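Local structure of replication initiation and membrane attachment protein (Geobacillus stearothermophilus 10, 5WTN) at residues K28-L33 / L45-W50; P36-R41 / I87-T92. The protein is a primosomal protein of DNA replication that forms a tetramer and binds a primosomal re-initiation protein, probably helping to assemble the replication machinery at initiation. All coordinates share one frame; numbering follows the deposited sequence.

Contact 1. Residues K28-L33 / L45-W50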
loop_
_atom_site.group_PDB
_atom_site.type_symbol
_atom_site.label_atom_id
_atom_site.label_comp_id
_atom_site.label_asym_id
_atom_site.label_seq_id
_atom_site.Cartn_x
_atom_site.Cartn_y
_atom_site.Cartn_z
ATOM N N LYS A 28 8.438 1.957 6.007
ATOM C CA LYS A 28 8.569 2.461 7.369
ATOM C C LYS A 28 9.881 1.979 7.970
ATOM O O LYS A 28 10.591 2.733 8.636
ATOM C CB LYS A 28 7.393 1.999 8.229
ATOM C CG LYS A 28 6.030 2.258 7.608
ATOM C CD LYS A 28 4.929 2.222 8.656
ATOM C CE LYS A 28 3.579 1.918 8.028
ATOM N NZ LYS A 28 2.495 1.850 9.047
ATOM N N VAL A 29 10.197 0.713 7.723
ATOM C CA VAL A 29 11.447 0.124 8.179
ATOM C C VAL A 29 12.606 0.902 7.576
ATOM O O VAL A 29 13.612 1.157 8.238
ATOM C CB VAL A 29 11.560 -1.356 7.773
ATOM C CG1 VAL A 29 12.957 -1.881 8.067
ATOM C CG2 VAL A 29 10.508 -2.185 8.494
ATOM N N LEU A 30 12.452 1.281 6.311
ATOM C CA LEU A 30 13.438 2.104 5.641
ATOM C C LEU A 30 13.572 3.462 6.283
ATOM O O LEU A 30 14.668 3.952 6.511
ATOM C CB LEU A 30 13.068 2.285 4.185
ATOM C CG LEU A 30 13.432 1.078 3.331
ATOM C CD1 LEU A 30 12.591 1.133 2.071
ATOM C CD2 LEU A 30 14.917 1.044 3.018
ATOM N N THR A 31 12.448 4.076 6.589
ATOM C CA THR A 31 12.503 5.415 7.111
ATOM C C THR A 31 12.921 5.454 8.561
ATOM O O THR A 31 13.615 6.389 8.961
ATOM C CB THR A 31 11.177 6.116 6.963
ATOM O OG1 THR A 31 10.681 5.895 5.637
ATOM C CG2 THR A 31 11.347 7.606 7.207
ATOM N N LEU A 32 12.460 4.484 9.353
ATOM C CA LEU A 32 12.719 4.512 10.791
ATOM C C LEU A 32 13.869 3.680 11.330
ATOM O O LEU A 32 14.309 3.894 12.452
ATOM C CB LEU A 32 11.452 4.167 11.554
ATOM C CG LEU A 32 10.228 4.943 11.094
ATOM C CD1 LEU A 32 9.044 4.494 11.910
ATOM C CD2 LEU A 32 10.453 6.426 11.258
ATOM N N LEU A 33 14.379 2.750 10.544
ATOM C CA LEU A 33 15.325 1.763 11.087
ATOM C C LEU A 33 16.646 1.843 10.338
ATOM O O LEU A 33 17.726 1.945 10.924
ATOM C CB LEU A 33 14.749 0.341 11.089
ATOM C CG LEU A 33 13.571 0.041 12.020
ATOM C CD1 LEU A 33 13.242 -1.430 11.939
ATOM C CD2 LEU A 33 13.862 0.461 13.443
ATOM N N LEU A 45 17.823 7.702 -2.724
ATOM C CA LEU A 45 18.259 6.901 -3.846
ATOM C C LEU A 45 17.493 5.575 -3.905
ATOM O O LEU A 45 17.198 5.059 -4.988
ATOM C CB LEU A 45 19.757 6.637 -3.759
ATOM C CG LEU A 45 20.383 5.712 -4.807
ATOM C CD1 LEU A 45 20.138 6.193 -6.217
ATOM C CD2 LEU A 45 21.850 5.594 -4.561
ATOM N N TYR A 46 17.189 5.014 -2.738
ATOM C CA TYR A 46 16.520 3.734 -2.690
ATOM C C TYR A 46 15.077 3.929 -3.156
ATOM O O TYR A 46 14.530 3.117 -3.907
ATOM C CB TYR A 46 16.581 3.162 -1.273
ATOM C CG TYR A 46 15.990 1.777 -1.145
ATOM C CD1 TYR A 46 16.761 0.655 -1.382
ATOM C CD2 TYR A 46 14.659 1.591 -0.792
ATOM C CE1 TYR A 46 16.234 -0.623 -1.275
ATOM C CE2 TYR A 46 14.111 0.303 -0.686
ATOM C CZ TYR A 46 14.908 -0.800 -0.919
ATOM O OH TYR A 46 14.403 -2.085 -0.818
ATOM N N MET A 47 14.474 5.031 -2.720
ATOM C CA MET A 47 13.130 5.390 -3.151
ATOM C C MET A 47 13.105 5.589 -4.662
ATOM O O MET A 47 12.247 5.044 -5.356
ATOM C CB MET A 47 12.658 6.659 -2.442
ATOM C CG MET A 47 12.484 6.503 -0.939
ATOM S SD MET A 47 11.174 5.343 -0.507
ATOM C CE MET A 47 12.083 3.800 -0.480
ATOM N N THR A 48 14.055 6.372 -5.167
ATOM C CA THR A 48 14.174 6.594 -6.591
ATOM C C THR A 48 14.377 5.270 -7.364
ATOM O O THR A 48 13.727 5.038 -8.384
ATOM C CB THR A 48 15.252 7.667 -6.899
ATOM O OG1 THR A 48 14.894 8.894 -6.242
ATOM C CG2 THR A 48 15.366 7.917 -8.385
ATOM N N LEU A 49 15.232 4.383 -6.871
ATOM C CA LEU A 49 15.403 3.091 -7.536
ATOM C C LEU A 49 14.114 2.248 -7.607
ATOM O O LEU A 49 13.789 1.655 -8.626
ATOM C CB LEU A 49 16.520 2.315 -6.865
ATOM C CG LEU A 49 17.893 2.856 -7.235
ATOM C CD1 LEU A 49 19.010 2.042 -6.600
ATOM C CD2 LEU A 49 18.012 2.861 -8.746
ATOM N N TRP A 50 13.378 2.232 -6.508
ATOM C CA TRP A 50 12.076 1.576 -6.397
ATOM C C TRP A 50 11.078 2.186 -7.375
ATOM O O TRP A 50 10.369 1.455 -8.064
ATOM C CB TRP A 50 11.609 1.686 -4.941
ATOM C CG TRP A 50 10.219 1.179 -4.576
ATOM C CD1 TRP A 50 9.322 0.528 -5.380
ATOM C CD2 TRP A 50 9.587 1.282 -3.279
ATOM N NE1 TRP A 50 8.176 0.227 -4.665
ATOM C CE2 TRP A 50 8.315 0.684 -3.378
ATOM C CE3 TRP A 50 9.982 1.820 -2.046
ATOM C CZ2 TRP A 50 7.429 0.621 -2.286
ATOM C CZ3 TRP A 50 9.108 1.755 -0.964
ATOM C CH2 TRP A 50 7.846 1.160 -1.090
#

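Contact 2. Residues P36-R41 / I87-T92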
loop_
_atom_site.group_PDB
_atom_site.type_symbol
_atom_site.label_atom_id
_atom_site.label_comp_id
_atom_site.label_asym_id
_atom_site.label_seq_id
_atom_site.Cartn_x
_atom_site.Cartn_y
_atom_site.Cartn_z
ATOM N N PRO A 36 18.450 6.010 10.074
ATOM C CA PRO A 36 19.483 6.484 11.010
ATOM C C PRO A 36 20.877 5.895 10.743
ATOM O O PRO A 36 21.881 6.558 10.999
ATOM C CB PRO A 36 18.961 6.016 12.359
ATOM C CG PRO A 36 17.485 6.065 12.193
ATOM C CD PRO A 36 17.229 5.589 10.786
ATOM N N LEU A 37 20.948 4.676 10.224
ATOM C CA LEU A 37 22.236 4.094 9.937
ATOM C C LEU A 37 22.860 4.620 8.634
ATOM O O LEU A 37 24.035 4.980 8.622
ATOM C CB LEU A 37 22.148 2.567 9.951
ATOM C CG LEU A 37 21.739 1.922 11.293
ATOM C CD1 LEU A 37 22.021 0.421 11.297
ATOM C CD2 LEU A 37 22.411 2.590 12.474
ATOM N N ILE A 38 22.100 4.648 7.537
ATOM C CA ILE A 38 22.682 4.968 6.229
ATOM C C ILE A 38 22.564 6.435 5.790
ATOM O O ILE A 38 23.250 6.885 4.835
ATOM C CB ILE A 38 22.085 4.076 5.132
ATOM C CG1 ILE A 38 20.613 4.413 4.898
ATOM C CG2 ILE A 38 22.239 2.603 5.503
ATOM C CD1 ILE A 38 20.008 3.652 3.724
ATOM N N GLY A 39 21.711 7.172 6.497
ATOM C CA GLY A 39 21.494 8.578 6.241
ATOM C C GLY A 39 20.382 8.836 5.247
ATOM O O GLY A 39 19.996 7.949 4.484
ATOM N N CYS A 40 19.892 10.077 5.242
ATOM C CA CYS A 40 18.770 10.495 4.406
ATOM C C CYS A 40 18.992 10.410 2.895
ATOM O O CYS A 40 18.051 10.103 2.150
ATOM C CB CYS A 40 18.324 11.903 4.801
ATOM S SG CYS A 40 19.485 13.277 4.459
ATOM N N ARG A 41 20.205 10.689 2.426
ATOM C CA ARG A 41 20.400 10.727 0.976
ATOM C C ARG A 41 20.290 9.337 0.414
ATOM O O ARG A 41 19.667 9.148 -0.611
ATOM C CB ARG A 41 21.731 11.361 0.563
ATOM C CG ARG A 41 22.002 12.720 1.177
ATOM C CD ARG A 41 23.330 13.266 0.689
ATOM N NE ARG A 41 24.234 13.622 1.779
ATOM C CZ ARG A 41 25.264 12.878 2.175
ATOM N NH1 ARG A 41 25.531 11.731 1.564
ATOM N NH2 ARG A 41 26.033 13.283 3.181
ATOM N N ILE A 87 24.896 -2.472 3.061
ATOM C CA ILE A 87 23.881 -2.762 4.064
ATOM C C ILE A 87 22.832 -3.792 3.603
ATOM O O ILE A 87 21.911 -4.117 4.343
ATOM C CB ILE A 87 23.229 -1.485 4.648
ATOM C CG1 ILE A 87 22.805 -1.744 6.102
ATOM C CG2 ILE A 87 22.033 -1.047 3.825
ATOM C CD1 ILE A 87 22.934 -0.586 6.981
ATOM N N GLY A 88 22.984 -4.301 2.388
ATOM C CA GLY A 88 22.156 -5.382 1.923
ATOM C C GLY A 88 21.002 -4.970 1.036
ATOM O O GLY A 88 20.395 -5.816 0.374
ATOM N N LEU A 89 20.708 -3.671 1.023
ATOM C CA LEU A 89 19.596 -3.092 0.257
ATOM C C LEU A 89 19.695 -3.153 -1.289
ATOM O O LEU A 89 18.691 -3.004 -1.979
ATOM C CB LEU A 89 19.322 -1.676 0.738
ATOM C CG LEU A 89 18.668 -1.640 2.136
ATOM C CD1 LEU A 89 18.492 -0.225 2.665
ATOM C CD2 LEU A 89 17.315 -2.385 2.158
ATOM N N LEU A 90 20.894 -3.335 -1.837
ATOM C CA LEU A 90 21.028 -3.361 -3.282
ATOM C C LEU A 90 22.130 -4.282 -3.768
ATOM O O LEU A 90 23.259 -4.204 -3.294
ATOM C CB LEU A 90 21.249 -1.934 -3.827
ATOM C CG LEU A 90 21.589 -1.808 -5.328
ATOM C CD1 LEU A 90 20.369 -1.861 -6.233
ATOM C CD2 LEU A 90 22.426 -0.575 -5.619
ATOM N N ASP A 91 21.823 -5.117 -4.756
ATOM C CA ASP A 91 22.862 -5.897 -5.417
ATOM C C ASP A 91 23.151 -5.287 -6.769
ATOM O O ASP A 91 22.240 -4.925 -7.515
ATOM C CB ASP A 91 22.468 -7.371 -5.584
ATOM C CG ASP A 91 22.620 -8.184 -4.297
ATOM O OD1 ASP A 91 23.434 -7.791 -3.434
ATOM O OD2 ASP A 91 21.925 -9.224 -4.148
ATOM N N THR A 92 24.434 -5.170 -7.076
ATOM C CA THR A 92 24.858 -4.539 -8.314
ATOM C C THR A 92 25.614 -5.513 -9.190
ATOM O O THR A 92 26.564 -6.157 -8.745
ATOM C CB THR A 92 25.711 -3.268 -8.053
ATOM O OG1 THR A 92 24.931 -2.320 -7.310
ATOM C CG2 THR A 92 26.163 -2.634 -9.374
#

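Contact 1. Residues K28-L33 / L45-W50
Two consecutive helices, 24-38 and 40-55, meet here through L30 on one and Y46 and M47 on the other, in an N-terminal domain whose helices and strand hairpin are consistent with a winged-helix fold. The backbones stay well separated, with the CA atoms of L30 and Y46 9.0 Å apart, and long apolar side chains bridge the distance; the meeting is entirely apolar and buried. L30 points toward helix 40-55 and lays CD2 over one face of the Y46 ring, toward its rim, the two side chains crossing at about a right angle. L30 CD2 sits 4.1 Å from the centroid of the Y46 ring and 24° off its normal, which makes a CH-pi contact. The second methyl, L30 CD1, lies 3.3 Å from Y46 CE2. A branched leucine suits this place because its fork can cover a ring face and still touch a second neighbour. In Y46, CG stands anti to the backbone N and beside the carbonyl carbon (chi1 -176°), and from there the ring reaches L30. Its hydroxyl is hydrogen-bonded to the backbone O of R110, so an aromatic residue with a polar end can be buried here and tied to the chain just beyond strand 104-109. K28 NZ forms a salt bridge with E54 of the second subunit, and T48 OG1 a hydrogen bond with Q35 of that subunit. M47, unbranched and flexible, bends at both chi2 and chi3 to bring its CE methyl into the plane of the Y46 ring at its edge, 3.7 Å from L30 CD1.

Contact 2. Residues P36-R41 / I87-T92
I38 and I87 mark the closest approach of two backbones that both change direction, their CA atoms 8.1 Å apart. After I38 the chain leaves helical geometry at G39, whose phi is 90°, and G39 takes the N-cap position before helix 40-55. Helix 74-86 likewise gives way to a loop in which G88 has phi 99° before strand 90-95 begins. Glycine suits both turns, since with these backbone angles a CB would press on the preceding carbonyl oxygen. Between the turns, I38 uses its gamma methyl: CG2 lies 3.6 Å from I87 CD1 and 4.0 Å from I87 CG2. With chi1 at 68°, the longer CG1 arm of I38 sits between the backbone N and the carbonyl carbon, and its terminal CD1 comes 4.3 Å from L89 CD1. The beta-branched isoleucine thus serves two partners with two arms. L37 adds a looser touch through its CB, 4.4 Å from I87 CD1. L84 of helix 74-86 packs on both I38 and L89, while L37 packs on L124 and F127 of helix 122-132; I87 also meets F161 of the third subunit. Beyond L89 runs strand 90-95, outermost in the sheet within this chain, beside strand 104-109.

Contacts 1 and 2 are adjoining layers of one apolar core, their centres about 8 Å apart, and both draw on helices 24-38 and 40-55. L89 links them: its CD1 lies 3.8 Å from L30 CD2, and its backbone O is 3.5 Å from Y46 CE1. Farther along, L49 CD1 packs 4.1 Å from L90 CD1, joining helix 40-55 to the start of strand 90-95. Along the chain the segments alternate, so residues 87-92, which follow helix 74-86, pack against a helix pair that lies earlier in the sequence. Segments of both contacts touch the second subunit, and L37 and I87 of contact 2 also meet the third, so the packing lies beside two subunit interfaces.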